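Local coordinates for protein putative oxidoreductase (Klebsiella pneumoniae subsp. pneumoniae MGH 78578, PDB 3E82) that probably acts as a nucleotide-dependent oxidoreductase of the Gfo/Idh/MocA family, binding NAD(P) in a Rossmann-type domain; its substrate is not known, at residues 323-328 / 345-350; 193-198 / 217-222; 83-88 / 107-112; 120-125 / 314-319. All coordinates share one frame; numbering follows the deposited sequence.

Interaction 1 of 4, residues 323-328 / 345-350; sequences ALAVMA and LDLSDD
L347 turns its CG anti to its carbonyl carbon (chi1 -60°), and L324 holds its CG anti to the backbone N (chi1 -177°). These angles place the two CG atoms; the side chains slide past each other in opposite directions. L347 CD2 lies 4.0 Å from L324 CG. The same methyl, L347 CD2, is 3.8 Å from A328 CB, one helical turn further on, so a single branch of L347 serves both residues. The other branch reaches A325, with L347 CD1 4.5 Å from A325 CB. L345 meets the helix at A328. L345 CB is 4.2 Å from A328 CB, and L345 CD2 lies 4.0 Å from A328 O. No direct hydrogen bond joins the two segments. One water links them instead: it donates to A328 O at 2.8 Å and accepts from D346 N at 3.0 Å.

Helix 320-339 belongs to the C-terminal alpha/beta domain. The chain passes A328 and A325 as a loop before helix 349-356 begins. D346 is the centre of an inverse gamma turn. L345 and L347, before and after D346, both point toward the helix. The carboxylate of D346 leads away from helix 320-339. S348 is the N-cap of helix 349-356, and its side chain caps a backbone N of that helix. L355 of the same helix touches both A325 and L347. D346 O accepts a hydrogen bond from R108 NH2.

Interaction 2 of 4, residues 193-198 / 217-222; sequences GLPQSV and VVLNYP
Y221 crosses back to meet G193, L194 and P195. Its CB points away from segment 193-198, but with CG anti to the carbonyl carbon (chi1 -74°) the ring returns to it. CD1 lies near L194 O and P195 CA. Y221 CE1 comes 3.3 Å from L194 O. Over one face of the ring, P195 CA makes a CH-pi contact, 3.7 Å from the Y221 centroid. Over the same face, P195 CB lies near CE2 and 3.7 Å from Y221 CZ. At the tip, Y221 OH donates to G193 O at 2.7 Å. This holds the ring beside G193, the first residue after helix 176-192.

The backbones form a classic beta bulge: Q196 and S197 both face N220. Q196 N gives N220 O a bond of 2.6 Å, while that from S197 N is weak. N220 N returns one to S197 O at 2.9 Å. N220 ND2 donates to S197 OG at 2.8 Å, and S197 OG lies close to the amide plane of N220. N220 OD1 accepts from N201 of the second subunit.

The bulge starts the hairpin of strands 197-203 and 214-220. Strand 197-203 is outermost in the mixed sheet of this chain. P195 and Y221 rest on L189 of helix 176-192, and V198 on A332 and A333 of helix 320-339.

Interaction 3 of 4, residues 83-88 / 107-112; sequences LARLAL and ARELIA
R85 and E109 form the salt bridge between these two segments. R85 NH2 donates to E109 OE1 at 2.7 Å, with an N-H...O angle of 137°. The bond is therefore bent. The guanidinium comes from above the carboxylate plane, and the two planes are 66° apart. E109 OE1 lies at the edge of the guanidinium, tilted somewhat from its plane. R85 reaches it with CG anti to the backbone N and a chain that bends at chi3. E109 is extended beyond CG. E109 CB is 3.4 Å from R85 NH2. Both residues are partly exposed, so the pair borders the buried part of the contact.

The apolar contacts centre on L110. Its two branches go to different partners. L110 CD1 lies 3.9 Å from A84 CB. L110 CD2 is 3.8 Å from R85 NH1, and the leucine and arginine side chains cross at about a right angle. L88 comes in one turn beyond A84. L88 CD1 is 3.8 Å from the backbone O of L110 and 4.5 Å from L110 CD2.

The two segments run nearly parallel, with axes 12° apart and 10.4 Å from each other at closest approach. A84 and L88 also rest on strand 93-96, through V96 and V94. Helix 80-89, strand 93-96 and helix 104-116 follow in sequence. Such parallel neighbouring helices on a parallel sheet are characteristic of the Rossmann fold, the NAD-binding domain expected for this family.

Interaction 4 of 4, residues 120-125 / 314-319; sequences LLSVFH and IANPVP
L120 lies over one face of the N316 amide, while L121 O is in its plane. L120 CG is 3.6 Å from N316 ND2, and L120 CD1 is 3.8 Å from N316 CG. The two side chains cross obliquely. N316 ND2 donates to L121 O at 2.8 Å, with an N-H...O angle of 131°. The nitrogen stands above the plane of the L121 carbonyl. The other flat group is the H125 ring. V318 CG1 is at its edge, near the ring plane and 4.1 Å from H125 CD2.

N316 also shapes its own loop. N316 OD1 accepts from V318 N at 3.0 Å, which makes an Asx turn. The amide thus uses its oxygen within the loop and its nitrogen across to the strand, and the two bonds help to set its rotation.

Strand 121-123 is an outermost strand of the parallel Rossmann sheet of this chain, beside strand 93-96. The contact joins that sheet to the loop before helix 320-339 of the C-terminal alpha/beta domain.

S122 has OG anti to the backbone N (chi1 -171°), and S122 OG donates to V318 O at 2.8 Å. The same OG is hydrogen-bonded to Y302 OH of helix 300-310. V318 CB lies 3.3 Å from S122 OG, and V318 CG1 is 3.5 Å from V123 O. F124 is the centre of an inverse gamma turn, after which H125 turns toward V318. A323 and V326 of helix 320-339 also touch H125.

Along the chain interaction 3 closes first. Interaction 4 then joins strand 121-123 to the segment before helix 320-339, with 188 residues between them, and interaction 2 is nested there. Interaction 1 comes last. Interactions 3 and 4 have centres about 13 Å apart and share the Rossmann part, where L121 packs on L110. Interaction 1 lies between interaction 2 and the pair 3 and 4, and touches all three. A323 meets V123 and H125, L324 meets A107, and L345 and L347 meet V198 and L194. Interactions 2 and 3 do not touch; their centres are about 28 Å apart. Helix 320-339 and the chain after it thus connect the Rossmann part with the mixed sheet.

Interaction 1 of 4, residues 323-328 / 345-350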
loop_
_atom_site.group_PDB
_atom_site.type_symbol
_atom_site.label_atom_id
_atom_site.label_comp_id
_atom_site.label_asym_id
_atom_site.label_seq_id
_atom_site.Cartn_x
_atom_site.Cartn_y
_atom_site.Cartn_z
ATOM N N ALA B 323 23.580 8.973 0.796
ATOM C CA ALA B 323 23.116 8.662 2.141
ATOM C C ALA B 323 22.324 9.872 2.628
ATOM O O ALA B 323 21.345 9.732 3.361
ATOM C CB ALA B 323 24.299 8.388 3.071
ATOM N N LEU B 324 22.754 11.061 2.211
ATOM C CA LEU B 324 22.070 12.300 2.581
ATOM C C LEU B 324 20.654 12.302 1.972
ATOM O O LEU B 324 19.695 12.772 2.593
ATOM C CB LEU B 324 22.862 13.509 2.060
ATOM C CG LEU B 324 22.335 14.912 2.407
ATOM C CD1 LEU B 324 22.590 15.207 3.878
ATOM C CD2 LEU B 324 23.032 15.966 1.538
ATOM N N ALA B 325 20.538 11.782 0.752
ATOM C CA ALA B 325 19.257 11.710 0.056
ATOM C C ALA B 325 18.289 10.807 0.829
ATOM O O ALA B 325 17.125 11.132 0.980
ATOM C CB ALA B 325 19.464 11.171 -1.359
ATOM N N VAL B 326 18.785 9.670 1.313
ATOM C CA VAL B 326 17.958 8.742 2.090
ATOM C C VAL B 326 17.464 9.463 3.341
ATOM O O VAL B 326 16.290 9.377 3.702
ATOM C CB VAL B 326 18.767 7.499 2.515
ATOM C CG1 VAL B 326 17.995 6.697 3.576
ATOM C CG2 VAL B 326 19.062 6.638 1.298
HETATM N N MSE B 327 18.369 10.189 3.997
HETATM C CA MSE B 327 18.008 10.917 5.207
HETATM C C MSE B 327 16.922 11.941 4.895
HETATM O O MSE B 327 15.995 12.126 5.676
HETATM C CB MSE B 327 19.238 11.622 5.802
HETATM C CG MSE B 327 20.254 10.680 6.437
HETATM SE SE MSE B 327 21.715 11.670 7.288
HETATM C CE MSE B 327 20.643 12.768 8.480
ATOM N N ALA B 328 17.032 12.590 3.742
ATOM C CA ALA B 328 16.053 13.596 3.347
ATOM C C ALA B 328 14.661 12.982 3.214
ATOM O O ALA B 328 13.674 13.539 3.703
ATOM C CB ALA B 328 16.469 14.236 2.039
ATOM N N LEU B 345 11.738 17.222 -0.689
ATOM C CA LEU B 345 13.012 16.941 -0.014
ATOM C C LEU B 345 13.872 18.180 0.227
ATOM O O LEU B 345 13.954 19.069 -0.623
ATOM C CB LEU B 345 13.826 15.917 -0.811
ATOM C CG LEU B 345 13.111 14.644 -1.279
ATOM C CD1 LEU B 345 14.127 13.709 -1.913
ATOM C CD2 LEU B 345 12.426 13.959 -0.102
ATOM N N ASP B 346 14.524 18.231 1.385
ATOM C CA ASP B 346 15.370 19.369 1.721
ATOM C C ASP B 346 16.816 19.141 1.288
ATOM O O ASP B 346 17.695 18.901 2.118
ATOM C CB ASP B 346 15.305 19.656 3.224
ATOM C CG ASP B 346 16.033 20.935 3.606
ATOM O OD1 ASP B 346 16.327 21.754 2.702
ATOM O OD2 ASP B 346 16.301 21.125 4.815
ATOM N N LEU B 347 17.040 19.214 -0.022
ATOM C CA LEU B 347 18.360 19.032 -0.628
ATOM C C LEU B 347 18.624 20.251 -1.513
ATOM O O LEU B 347 17.712 20.762 -2.159
ATOM C CB LEU B 347 18.388 17.770 -1.497
ATOM C CG LEU B 347 18.091 16.405 -0.865
ATOM C CD1 LEU B 347 17.891 15.341 -1.957
ATOM C CD2 LEU B 347 19.237 16.020 0.054
ATOM N N SER B 348 19.868 20.714 -1.540
ATOM C CA SER B 348 20.232 21.871 -2.345
ATOM C C SER B 348 20.292 21.538 -3.836
ATOM O O SER B 348 20.252 20.373 -4.230
ATOM C CB SER B 348 21.585 22.404 -1.892
ATOM O OG SER B 348 22.605 21.464 -2.162
ATOM N N ASP B 349 20.390 22.568 -4.665
ATOM C CA ASP B 349 20.462 22.362 -6.105
ATOM C C ASP B 349 21.711 21.589 -6.491
ATOM O O ASP B 349 21.667 20.728 -7.363
ATOM C CB ASP B 349 20.437 23.705 -6.824
ATOM C CG ASP B 349 19.093 24.384 -6.721
ATOM O OD1 ASP B 349 18.141 23.921 -7.384
ATOM O OD2 ASP B 349 18.983 25.369 -5.962
ATOM N N ASP B 350 22.827 21.890 -5.835
ATOM C CA ASP B 350 24.068 21.197 -6.136
ATOM C C ASP B 350 23.990 19.729 -5.710
ATOM O O ASP B 350 24.575 18.854 -6.354
ATOM C CB ASP B 350 25.251 21.895 -5.454
ATOM C CG ASP B 350 25.464 23.316 -5.964
ATOM O OD1 ASP B 350 25.046 23.613 -7.108
ATOM O OD2 ASP B 350 26.059 24.136 -5.228
HETATM O O HOH W 1 13.848 16.307 3.560
#

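Interaction 2 of 4, residues 193-198 / 217-222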
loop_
_atom_site.group_PDB
_atom_site.type_symbol
_atom_site.label_atom_id
_atom_site.label_comp_id
_atom_site.label_asym_id
_atom_site.label_seq_id
_atom_site.Cartn_x
_atom_site.Cartn_y
_atom_site.Cartn_z
ATOM N N GLY B 193 15.830 7.362 -8.859
ATOM C CA GLY B 193 16.267 8.729 -8.631
ATOM C C GLY B 193 15.393 9.340 -7.542
ATOM O O GLY B 193 14.652 8.622 -6.862
ATOM N N LEU B 194 15.457 10.659 -7.376
ATOM C CA LEU B 194 14.674 11.344 -6.345
ATOM C C LEU B 194 13.194 11.530 -6.675
ATOM O O LEU B 194 12.833 11.866 -7.794
ATOM C CB LEU B 194 15.261 12.733 -6.060
ATOM C CG LEU B 194 16.719 12.830 -5.619
ATOM C CD1 LEU B 194 17.099 14.303 -5.432
ATOM C CD2 LEU B 194 16.904 12.053 -4.328
ATOM N N PRO B 195 12.316 11.321 -5.687
ATOM C CA PRO B 195 10.881 11.488 -5.916
ATOM C C PRO B 195 10.557 12.975 -5.898
ATOM O O PRO B 195 11.340 13.785 -5.377
ATOM C CB PRO B 195 10.259 10.756 -4.733
ATOM C CG PRO B 195 11.262 11.042 -3.622
ATOM C CD PRO B 195 12.589 10.836 -4.320
ATOM N N GLN B 196 9.411 13.334 -6.467
ATOM C CA GLN B 196 8.985 14.724 -6.494
ATOM C C GLN B 196 8.433 15.148 -5.135
ATOM O O GLN B 196 8.587 16.299 -4.729
ATOM C CB GLN B 196 7.924 14.937 -7.569
ATOM C CG GLN B 196 7.534 16.398 -7.758
ATOM C CD GLN B 196 6.877 16.648 -9.098
ATOM O OE1 GLN B 196 7.389 16.221 -10.129
ATOM N NE2 GLN B 196 5.754 17.351 -9.095
ATOM N N SER B 197 7.781 14.220 -4.438
ATOM C CA SER B 197 7.226 14.510 -3.117
ATOM C C SER B 197 7.120 13.234 -2.293
ATOM O O SER B 197 7.154 12.130 -2.831
ATOM C CB SER B 197 5.855 15.170 -3.240
ATOM O OG SER B 197 4.882 14.254 -3.701
ATOM N N VAL B 198 7.002 13.392 -0.983
ATOM C CA VAL B 198 6.924 12.255 -0.075
ATOM C C VAL B 198 5.720 12.396 0.838
ATOM O O VAL B 198 5.472 13.464 1.401
ATOM C CB VAL B 198 8.208 12.155 0.798
ATOM C CG1 VAL B 198 8.081 11.024 1.791
ATOM C CG2 VAL B 198 9.426 11.942 -0.085
ATOM N N VAL B 217 4.703 4.637 3.672
ATOM C CA VAL B 217 5.217 5.816 2.988
ATOM C C VAL B 217 5.135 5.726 1.475
ATOM O O VAL B 217 5.495 4.710 0.884
ATOM C CB VAL B 217 6.685 6.051 3.383
ATOM C CG1 VAL B 217 7.263 7.237 2.623
ATOM C CG2 VAL B 217 6.774 6.256 4.894
ATOM N N VAL B 218 4.677 6.810 0.852
ATOM C CA VAL B 218 4.540 6.858 -0.599
ATOM C C VAL B 218 5.439 7.918 -1.207
ATOM O O VAL B 218 5.410 9.078 -0.796
ATOM C CB VAL B 218 3.083 7.166 -1.024
ATOM C CG1 VAL B 218 2.986 7.212 -2.540
ATOM C CG2 VAL B 218 2.139 6.104 -0.468
ATOM N N LEU B 219 6.245 7.502 -2.180
ATOM C CA LEU B 219 7.135 8.407 -2.891
ATOM C C LEU B 219 6.490 8.709 -4.248
ATOM O O LEU B 219 6.297 7.801 -5.061
ATOM C CB LEU B 219 8.512 7.760 -3.086
ATOM C CG LEU B 219 9.537 7.975 -1.958
ATOM C CD1 LEU B 219 8.956 7.599 -0.618
ATOM C CD2 LEU B 219 10.785 7.162 -2.253
ATOM N N ASN B 220 6.149 9.977 -4.483
ATOM C CA ASN B 220 5.516 10.381 -5.744
ATOM C C ASN B 220 6.510 10.808 -6.826
ATOM O O ASN B 220 7.324 11.718 -6.620
ATOM C CB ASN B 220 4.524 11.535 -5.516
ATOM C CG ASN B 220 3.391 11.165 -4.568
ATOM O OD1 ASN B 220 2.633 10.213 -4.810
ATOM N ND2 ASN B 220 3.268 11.920 -3.480
ATOM N N TYR B 221 6.441 10.132 -7.970
ATOM C CA TYR B 221 7.281 10.440 -9.126
ATOM C C TYR B 221 6.331 10.966 -10.209
ATOM O O TYR B 221 5.127 10.736 -10.145
ATOM C CB TYR B 221 8.008 9.180 -9.616
ATOM C CG TYR B 221 9.141 8.748 -8.716
ATOM C CD1 TYR B 221 10.450 9.206 -8.935
ATOM C CD2 TYR B 221 8.909 7.912 -7.624
ATOM C CE1 TYR B 221 11.502 8.836 -8.082
ATOM C CE2 TYR B 221 9.951 7.537 -6.762
ATOM C CZ TYR B 221 11.245 8.006 -7.001
ATOM O OH TYR B 221 12.273 7.634 -6.167
ATOM N N PRO B 222 6.859 11.674 -11.220
ATOM C CA PRO B 222 5.989 12.208 -12.274
ATOM C C PRO B 222 5.101 11.190 -12.982
ATOM O O PRO B 222 3.942 11.477 -13.272
ATOM C CB PRO B 222 6.974 12.874 -13.234
ATOM C CG PRO B 222 8.089 13.306 -12.321
ATOM C CD PRO B 222 8.258 12.076 -11.446
#

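Interaction 3 of 4, residues 83-88 / 107-112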
loop_
_atom_site.group_PDB
_atom_site.type_symbol
_atom_site.label_atom_id
_atom_site.label_comp_id
_atom_site.label_asym_id
_atom_site.label_seq_id
_atom_site.Cartn_x
_atom_site.Cartn_y
_atom_site.Cartn_z
ATOM N N LEU B 83 33.243 10.494 15.532
ATOM C CA LEU B 83 34.356 9.619 15.157
ATOM C C LEU B 83 34.698 9.736 13.673
ATOM O O LEU B 83 35.865 9.639 13.289
ATOM C CB LEU B 83 34.043 8.158 15.501
ATOM C CG LEU B 83 34.141 7.788 16.984
ATOM C CD1 LEU B 83 33.611 6.380 17.219
ATOM C CD2 LEU B 83 35.598 7.896 17.423
ATOM N N ALA B 84 33.680 9.933 12.840
ATOM C CA ALA B 84 33.898 10.076 11.409
ATOM C C ALA B 84 34.672 11.373 11.221
ATOM O O ALA B 84 35.583 11.460 10.400
ATOM C CB ALA B 84 32.563 10.148 10.676
ATOM N N ARG B 85 34.302 12.377 12.008
ATOM C CA ARG B 85 34.951 13.678 11.950
ATOM C C ARG B 85 36.430 13.540 12.312
ATOM O O ARG B 85 37.302 14.076 11.628
ATOM C CB ARG B 85 34.272 14.634 12.931
ATOM C CG ARG B 85 34.335 16.086 12.526
ATOM C CD ARG B 85 33.552 16.959 13.497
ATOM N NE ARG B 85 32.912 18.086 12.824
ATOM C CZ ARG B 85 31.701 18.042 12.273
ATOM N NH1 ARG B 85 30.993 16.923 12.318
ATOM N NH2 ARG B 85 31.195 19.117 11.682
ATOM N N LEU B 86 36.695 12.815 13.395
ATOM C CA LEU B 86 38.056 12.602 13.865
ATOM C C LEU B 86 38.869 11.811 12.846
ATOM O O LEU B 86 40.019 12.142 12.562
ATOM C CB LEU B 86 38.036 11.846 15.194
ATOM C CG LEU B 86 39.385 11.774 15.908
ATOM C CD1 LEU B 86 39.816 13.182 16.307
ATOM C CD2 LEU B 86 39.276 10.890 17.132
ATOM N N ALA B 87 38.267 10.759 12.300
ATOM C CA ALA B 87 38.940 9.926 11.309
ATOM C C ALA B 87 39.352 10.739 10.083
ATOM O O ALA B 87 40.498 10.661 9.634
ATOM C CB ALA B 87 38.028 8.772 10.892
ATOM N N LEU B 88 38.409 11.511 9.545
ATOM C CA LEU B 88 38.671 12.341 8.372
ATOM C C LEU B 88 39.778 13.357 8.638
ATOM O O LEU B 88 40.697 13.508 7.831
ATOM C CB LEU B 88 37.395 13.066 7.931
ATOM C CG LEU B 88 36.320 12.179 7.291
ATOM C CD1 LEU B 88 35.096 13.033 6.945
ATOM C CD2 LEU B 88 36.875 11.512 6.029
ATOM N N ALA B 107 25.672 15.752 8.532
ATOM C CA ALA B 107 25.964 14.903 7.380
ATOM C C ALA B 107 26.629 15.795 6.323
ATOM O O ALA B 107 27.662 15.449 5.759
ATOM C CB ALA B 107 24.676 14.296 6.825
ATOM N N ARG B 108 26.040 16.958 6.071
ATOM C CA ARG B 108 26.598 17.868 5.075
ATOM C C ARG B 108 27.999 18.317 5.460
ATOM O O ARG B 108 28.866 18.475 4.596
ATOM C CB ARG B 108 25.693 19.089 4.885
ATOM C CG ARG B 108 24.394 18.760 4.173
ATOM C CD ARG B 108 23.610 20.003 3.769
ATOM N NE ARG B 108 22.518 19.657 2.861
ATOM C CZ ARG B 108 21.246 19.516 3.222
ATOM N NH1 ARG B 108 20.882 19.704 4.483
ATOM N NH2 ARG B 108 20.337 19.160 2.321
ATOM N N GLU B 109 28.221 18.517 6.756
ATOM C CA GLU B 109 29.531 18.946 7.222
ATOM C C GLU B 109 30.560 17.851 6.948
ATOM O O GLU B 109 31.659 18.141 6.484
ATOM C CB GLU B 109 29.483 19.300 8.715
ATOM C CG GLU B 109 28.485 20.419 9.027
ATOM C CD GLU B 109 28.505 20.868 10.484
ATOM O OE1 GLU B 109 28.710 20.012 11.380
ATOM O OE2 GLU B 109 28.295 22.077 10.729
ATOM N N LEU B 110 30.195 16.595 7.207
ATOM C CA LEU B 110 31.107 15.480 6.956
ATOM C C LEU B 110 31.433 15.352 5.467
ATOM O O LEU B 110 32.584 15.124 5.096
ATOM C CB LEU B 110 30.519 14.163 7.477
ATOM C CG LEU B 110 30.404 14.067 9.001
ATOM C CD1 LEU B 110 29.947 12.676 9.395
ATOM C CD2 LEU B 110 31.768 14.373 9.643
ATOM N N ILE B 111 30.421 15.505 4.617
ATOM C CA ILE B 111 30.629 15.425 3.177
ATOM C C ILE B 111 31.663 16.475 2.752
ATOM O O ILE B 111 32.620 16.162 2.038
ATOM C CB ILE B 111 29.293 15.637 2.417
ATOM C CG1 ILE B 111 28.351 14.453 2.698
ATOM C CG2 ILE B 111 29.548 15.752 0.908
ATOM C CD1 ILE B 111 26.964 14.590 2.080
ATOM N N ALA B 112 31.477 17.708 3.215
ATOM C CA ALA B 112 32.391 18.802 2.896
ATOM C C ALA B 112 33.793 18.512 3.421
ATOM O O ALA B 112 34.785 18.773 2.741
ATOM C CB ALA B 112 31.873 20.100 3.497
#

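Interaction 4 of 4, residues 120-125 / 314-319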
loop_
_atom_site.group_PDB
_atom_site.type_symbol
_atom_site.label_atom_id
_atom_site.label_comp_id
_atom_site.label_asym_id
_atom_site.label_seq_id
_atom_site.Cartn_x
_atom_site.Cartn_y
_atom_site.Cartn_z
ATOM N N LEU B 120 37.995 9.310 1.015
ATOM C CA LEU B 120 36.714 8.682 0.713
ATOM C C LEU B 120 35.878 8.541 1.978
ATOM O O LEU B 120 36.373 8.112 3.025
ATOM C CB LEU B 120 36.900 7.286 0.098
ATOM C CG LEU B 120 35.602 6.512 -0.239
ATOM C CD1 LEU B 120 35.843 5.595 -1.428
ATOM C CD2 LEU B 120 35.112 5.706 0.981
ATOM N N LEU B 121 34.610 8.911 1.870
ATOM C CA LEU B 121 33.661 8.788 2.979
ATOM C C LEU B 121 32.467 8.050 2.403
ATOM O O LEU B 121 31.991 8.398 1.323
ATOM C CB LEU B 121 33.203 10.161 3.474
ATOM C CG LEU B 121 31.981 10.184 4.410
ATOM C CD1 LEU B 121 32.259 9.415 5.684
ATOM C CD2 LEU B 121 31.628 11.623 4.731
ATOM N N SER B 122 31.986 7.034 3.106
ATOM C CA SER B 122 30.830 6.282 2.625
ATOM C C SER B 122 29.960 5.840 3.797
ATOM O O SER B 122 30.368 5.951 4.952
ATOM C CB SER B 122 31.301 5.066 1.822
ATOM O OG SER B 122 30.209 4.437 1.180
ATOM N N VAL B 123 28.757 5.359 3.496
ATOM C CA VAL B 123 27.833 4.897 4.523
ATOM C C VAL B 123 27.444 3.468 4.147
ATOM O O VAL B 123 27.273 3.162 2.967
ATOM C CB VAL B 123 26.574 5.797 4.591
ATOM C CG1 VAL B 123 25.619 5.278 5.662
ATOM C CG2 VAL B 123 26.983 7.238 4.888
ATOM N N PHE B 124 27.292 2.611 5.153
ATOM C CA PHE B 124 26.989 1.200 4.933
ATOM C C PHE B 124 25.580 0.872 4.434
ATOM O O PHE B 124 24.797 0.240 5.140
ATOM C CB PHE B 124 27.297 0.408 6.220
ATOM C CG PHE B 124 27.418 -1.093 6.024
ATOM C CD1 PHE B 124 28.311 -1.630 5.090
ATOM C CD2 PHE B 124 26.677 -1.967 6.813
ATOM C CE1 PHE B 124 28.459 -3.025 4.950
ATOM C CE2 PHE B 124 26.817 -3.361 6.681
ATOM C CZ PHE B 124 27.705 -3.889 5.752
ATOM N N HIS B 125 25.254 1.321 3.226
ATOM C CA HIS B 125 23.964 0.994 2.616
ATOM C C HIS B 125 24.314 -0.304 1.907
ATOM O O HIS B 125 24.693 -0.327 0.735
ATOM C CB HIS B 125 23.542 2.079 1.635
ATOM C CG HIS B 125 22.944 3.280 2.300
ATOM N ND1 HIS B 125 21.796 3.209 3.060
ATOM C CD2 HIS B 125 23.316 4.581 2.303
ATOM C CE1 HIS B 125 21.484 4.416 3.500
ATOM N NE2 HIS B 125 22.390 5.267 3.053
ATOM N N ILE B 314 37.667 2.797 -9.515
ATOM C CA ILE B 314 36.317 3.286 -9.780
ATOM C C ILE B 314 35.899 4.346 -8.767
ATOM O O ILE B 314 36.626 4.653 -7.829
ATOM C CB ILE B 314 35.290 2.149 -9.679
ATOM C CG1 ILE B 314 35.307 1.575 -8.256
ATOM C CG2 ILE B 314 35.604 1.062 -10.695
ATOM C CD1 ILE B 314 34.251 0.524 -8.000
ATOM N N ALA B 315 34.706 4.888 -8.954
ATOM C CA ALA B 315 34.185 5.894 -8.047
ATOM C C ALA B 315 33.590 5.231 -6.804
ATOM O O ALA B 315 33.276 4.035 -6.805
ATOM C CB ALA B 315 33.123 6.737 -8.756
ATOM N N ASN B 316 33.461 6.015 -5.738
ATOM C CA ASN B 316 32.879 5.549 -4.481
ATOM C C ASN B 316 31.564 4.849 -4.844
ATOM O O ASN B 316 30.697 5.447 -5.476
ATOM C CB ASN B 316 32.574 6.763 -3.597
ATOM C CG ASN B 316 32.168 6.387 -2.181
ATOM O OD1 ASN B 316 31.738 5.261 -1.913
ATOM N ND2 ASN B 316 32.286 7.351 -1.265
ATOM N N PRO B 317 31.396 3.578 -4.456
ATOM C CA PRO B 317 30.138 2.903 -4.799
ATOM C C PRO B 317 28.930 3.496 -4.075
ATOM O O PRO B 317 27.794 3.401 -4.552
ATOM C CB PRO B 317 30.402 1.457 -4.396
ATOM C CG PRO B 317 31.309 1.619 -3.196
ATOM C CD PRO B 317 32.275 2.694 -3.670
ATOM N N VAL B 318 29.173 4.112 -2.923
ATOM C CA VAL B 318 28.096 4.714 -2.156
ATOM C C VAL B 318 28.537 6.080 -1.658
ATOM O O VAL B 318 28.930 6.230 -0.504
ATOM C CB VAL B 318 27.720 3.846 -0.943
ATOM C CG1 VAL B 318 26.532 4.472 -0.198
ATOM C CG2 VAL B 318 27.411 2.424 -1.399
ATOM N N PRO B 319 28.510 7.090 -2.537
ATOM C CA PRO B 319 28.917 8.440 -2.129
ATOM C C PRO B 319 28.015 8.957 -1.014
ATOM O O PRO B 319 26.816 8.658 -0.971
ATOM C CB PRO B 319 28.800 9.243 -3.417
ATOM C CG PRO B 319 27.742 8.494 -4.195
ATOM C CD PRO B 319 28.118 7.060 -3.954
#